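Predicted ATPase of the ABC class (Vibrio vulnificus, PDB 5D6A) binds the ATP analogue AMP-PNP and, as a predicted ABC-class ATPase, probably hydrolyses ATP. Local coordinates at residues Phe459-Leu464 against Asn526-Lys531. Residues are numbered along the deposited sequence; the frame is centred on the assembly and turned at random.
Sequences FPPRAL and NSNPAK
P529 lays the CB-CG side of its ring against the start of the L464 side chain, with P529 CG 3.5 Å from L464 CB. The touch falls at the root of the leucine: CG stands anti to the backbone N (chi1 177°), and of its two methyls CD2 comes nearer the ring, 4.2 Å from P529 CB. Beyond this pair, L464 also packs on L563 and F571, while P529 rests on M560 of helix 556-564. The CG-CD side of the ring also meets a polar atom, with P529 CD 3.5 Å from R462 O.

Next to this apolar contact the backbones of L464 and N526 form an antiparallel hydrogen-bonded pair. L464 N donates to N526 O at 2.9 Å, approaching from 21° off the carbonyl plane, and N526 N returns a bond of 3.0 Å to L464 O within that carbonyl's plane. N526 O is approached a second time, by A463 CA at 3.2 Å in a CH···O contact.

After this pair segment 526-531 turns away from the strand. N526 OD1 accepts the backbone N of N528 at 2.7 Å, closing an Asx turn that links N526 to N528, the N-cap residue of helix 529-536. P461 lies beside the turn, its CB near S527 O and its CG near N528 OD1, in loose van der Waals contact. R462 points away from the contact, its guanidinium held by E352, H312 O and N564 and lying against F571 in a cation-pi contact.

Strand 463-465 is central in a three-stranded antiparallel sheet, between 525-526 and 571-572; the arrangement is a short antiparallel strand pair followed by an Asx turn into a helix with proline in its first turn, joining segment 459-464 to the MRB1590 C-terminal family region of this ABC-class ATPase.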
ATOM      1  N   PHE A 459     -16.457 -27.528  -5.023  1.00 50.57           N
ATOM      2  CA  PHE A 459     -17.719 -26.844  -5.319  1.00 50.63           C
ATOM      3  C   PHE A 459     -17.768 -26.301  -6.742  1.00 49.53           C
ATOM      4  O   PHE A 459     -16.725 -26.029  -7.345  1.00 47.88           O
ATOM      5  CB  PHE A 459     -17.918 -25.662  -4.364  1.00 49.37           C
ATOM      6  CG  PHE A 459     -17.704 -26.000  -2.922  1.00 50.27           C
ATOM      7  CD1 PHE A 459     -18.649 -26.727  -2.218  1.00 52.84           C
ATOM      8  CD2 PHE A 459     -16.562 -25.572  -2.261  1.00 48.47           C
ATOM      9  CE1 PHE A 459     -18.452 -27.039  -0.884  1.00 54.12           C
ATOM     10  CE2 PHE A 459     -16.360 -25.878  -0.926  1.00 49.68           C
ATOM     11  CZ  PHE A 459     -17.309 -26.612  -0.236  1.00 52.41           C
ATOM     12  N   PRO A 460     -18.987 -26.139  -7.290  1.00 51.01           N
ATOM     13  CA  PRO A 460     -19.097 -25.536  -8.614  1.00 49.80           C
ATOM     14  C   PRO A 460     -18.718 -24.059  -8.512  1.00 47.63           C
ATOM     15  O   PRO A 460     -19.008 -23.432  -7.493  1.00 47.64           O
ATOM     16  CB  PRO A 460     -20.581 -25.696  -8.960  1.00 51.76           C
ATOM     17  CG  PRO A 460     -21.273 -25.855  -7.652  1.00 53.73           C
ATOM     18  CD  PRO A 460     -20.296 -26.566  -6.763  1.00 53.74           C
ATOM     19  N   PRO A 461     -18.077 -23.499  -9.554  1.00 45.96           N
ATOM     20  CA  PRO A 461     -17.689 -22.093  -9.452  1.00 43.77           C
ATOM     21  C   PRO A 461     -18.891 -21.167  -9.339  1.00 44.45           C
ATOM     22  O   PRO A 461     -19.972 -21.495  -9.830  1.00 47.43           O
ATOM     23  CB  PRO A 461     -16.932 -21.827 -10.767  1.00 42.61           C
ATOM     24  CG  PRO A 461     -16.721 -23.160 -11.409  1.00 43.64           C
ATOM     25  CD  PRO A 461     -17.802 -24.053 -10.890  1.00 45.95           C
ATOM     26  N   ARG A 462     -18.702 -20.027  -8.683  1.00 43.38           N
ATOM     27  CA  ARG A 462     -19.767 -19.043  -8.544  1.00 44.61           C
ATOM     28  C   ARG A 462     -20.031 -18.423  -9.903  1.00 43.48           C
ATOM     29  O   ARG A 462     -19.096 -18.158 -10.660  1.00 42.51           O
ATOM     30  CB  ARG A 462     -19.353 -17.921  -7.595  1.00 44.14           C
ATOM     31  CG  ARG A 462     -19.054 -18.336  -6.166  1.00 45.20           C
ATOM     32  CD  ARG A 462     -18.321 -17.208  -5.451  1.00 44.48           C
ATOM     33  NE  ARG A 462     -17.016 -16.956  -6.070  1.00 42.66           N
ATOM     34  CZ  ARG A 462     -16.221 -15.925  -5.793  1.00 42.57           C
ATOM     35  NH1 ARG A 462     -16.582 -15.004  -4.904  1.00 44.29           N
ATOM     36  NH2 ARG A 462     -15.061 -15.803  -6.423  1.00 41.39           N
ATOM     37  N   ALA A 463     -21.297 -18.187 -10.212  1.00 44.18           N
ATOM     38  CA  ALA A 463     -21.643 -17.550 -11.468  1.00 44.20           C
ATOM     39  C   ALA A 463     -21.432 -16.042 -11.322  1.00 42.81           C
ATOM     40  O   ALA A 463     -21.649 -15.485 -10.247  1.00 43.11           O
ATOM     41  CB  ALA A 463     -23.083 -17.858 -11.841  1.00 46.33           C
ATOM     42  N   LEU A 464     -20.998 -15.390 -12.395  1.00 42.15           N
ATOM     43  CA  LEU A 464     -20.775 -13.944 -12.389  1.00 42.19           C
ATOM     44  C   LEU A 464     -21.874 -13.243 -13.181  1.00 43.64           C
ATOM     45  O   LEU A 464     -22.267 -13.714 -14.245  1.00 43.95           O
ATOM     46  CB  LEU A 464     -19.418 -13.613 -13.012  1.00 40.48           C
ATOM     47  CG  LEU A 464     -19.051 -12.128 -13.151  1.00 39.88           C
ATOM     48  CD1 LEU A 464     -18.979 -11.443 -11.793  1.00 39.83           C
ATOM     49  CD2 LEU A 464     -17.732 -11.977 -13.890  1.00 38.41           C
ATOM     50  N   ASN A 526     -22.840 -15.855 -16.200  1.00 44.88           N
ATOM     51  CA  ASN A 526     -21.945 -16.860 -16.762  1.00 44.35           C
ATOM     52  C   ASN A 526     -21.551 -17.792 -15.620  1.00 43.71           C
ATOM     53  O   ASN A 526     -21.051 -17.339 -14.595  1.00 41.88           O
ATOM     54  CB  ASN A 526     -20.724 -16.204 -17.409  1.00 42.45           C
ATOM     55  CG  ASN A 526     -19.813 -17.206 -18.101  1.00 43.00           C
ATOM     56  OD1 ASN A 526     -19.386 -18.191 -17.503  1.00 43.76           O
ATOM     57  ND2 ASN A 526     -19.491 -16.941 -19.362  1.00 43.16           N
ATOM     58  N   SER A 527     -21.783 -19.090 -15.801  1.00 45.72           N
ATOM     59  CA  SER A 527     -21.511 -20.085 -14.759  1.00 46.64           C
ATOM     60  C   SER A 527     -20.041 -20.526 -14.625  1.00 46.65           C
ATOM     61  O   SER A 527     -19.735 -21.414 -13.824  1.00 48.04           O
ATOM     62  CB  SER A 527     -22.403 -21.306 -14.971  1.00 48.97           C
ATOM     63  OG  SER A 527     -22.163 -21.878 -16.235  1.00 50.33           O
ATOM     64  N   ASN A 528     -19.141 -19.916 -15.398  1.00 45.36           N
ATOM     65  CA  ASN A 528     -17.719 -20.244 -15.307  1.00 44.46           C
ATOM     66  C   ASN A 528     -16.876 -19.072 -15.828  1.00 42.63           C
ATOM     67  O   ASN A 528     -16.305 -19.143 -16.915  1.00 43.61           O
ATOM     68  CB  ASN A 528     -17.424 -21.537 -16.076  1.00 46.56           C
ATOM     69  CG  ASN A 528     -16.044 -22.101 -15.777  1.00 46.20           C
ATOM     70  OD1 ASN A 528     -15.279 -21.538 -14.993  1.00 44.41           O
ATOM     71  ND2 ASN A 528     -15.729 -23.231 -16.391  1.00 48.27           N
ATOM     72  N   PRO A 529     -16.802 -17.982 -15.044  1.00 41.86           N
ATOM     73  CA  PRO A 529     -16.072 -16.753 -15.402  1.00 40.56           C
ATOM     74  C   PRO A 529     -14.590 -16.949 -15.725  1.00 40.38           C
ATOM     75  O   PRO A 529     -14.087 -16.346 -16.672  1.00 39.54           O
ATOM     76  CB  PRO A 529     -16.222 -15.875 -14.152  1.00 39.40           C
ATOM     77  CG  PRO A 529     -17.427 -16.397 -13.456  1.00 40.71           C
ATOM     78  CD  PRO A 529     -17.445 -17.868 -13.722  1.00 42.46           C
ATOM     79  N   ALA A 530     -13.901 -17.770 -14.936  1.00 40.69           N
ATOM     80  CA  ALA A 530     -12.479 -18.030 -15.162  1.00 40.88           C
ATOM     81  C   ALA A 530     -12.244 -18.603 -16.562  1.00 42.96           C
ATOM     82  O   ALA A 530     -11.305 -18.207 -17.252  1.00 42.46           O
ATOM     83  CB  ALA A 530     -11.939 -18.973 -14.101  1.00 41.62           C
ATOM     84  N   LYS A 531     -13.105 -19.535 -16.968  1.00 46.37           N
ATOM     85  CA  LYS A 531     -13.016 -20.157 -18.290  1.00 48.82           C
ATOM     86  C   LYS A 531     -13.288 -19.113 -19.367  1.00 47.85           C
ATOM     87  O   LYS A 531     -12.606 -19.077 -20.389  1.00 49.49           O
ATOM     88  CB  LYS A 531     -14.019 -21.307 -18.406  1.00 52.59           C
ATOM     89  CG  LYS A 531     -14.060 -22.008 -19.760  1.00 56.50           C
ATOM     90  CD  LYS A 531     -15.222 -22.993 -19.813  1.00 60.46           C
ATOM     91  CE  LYS A 531     -15.383 -23.641 -21.182  1.00 64.57           C
ATOM     92  NZ  LYS A 531     -14.229 -24.503 -21.560  1.00 66.88           N
TER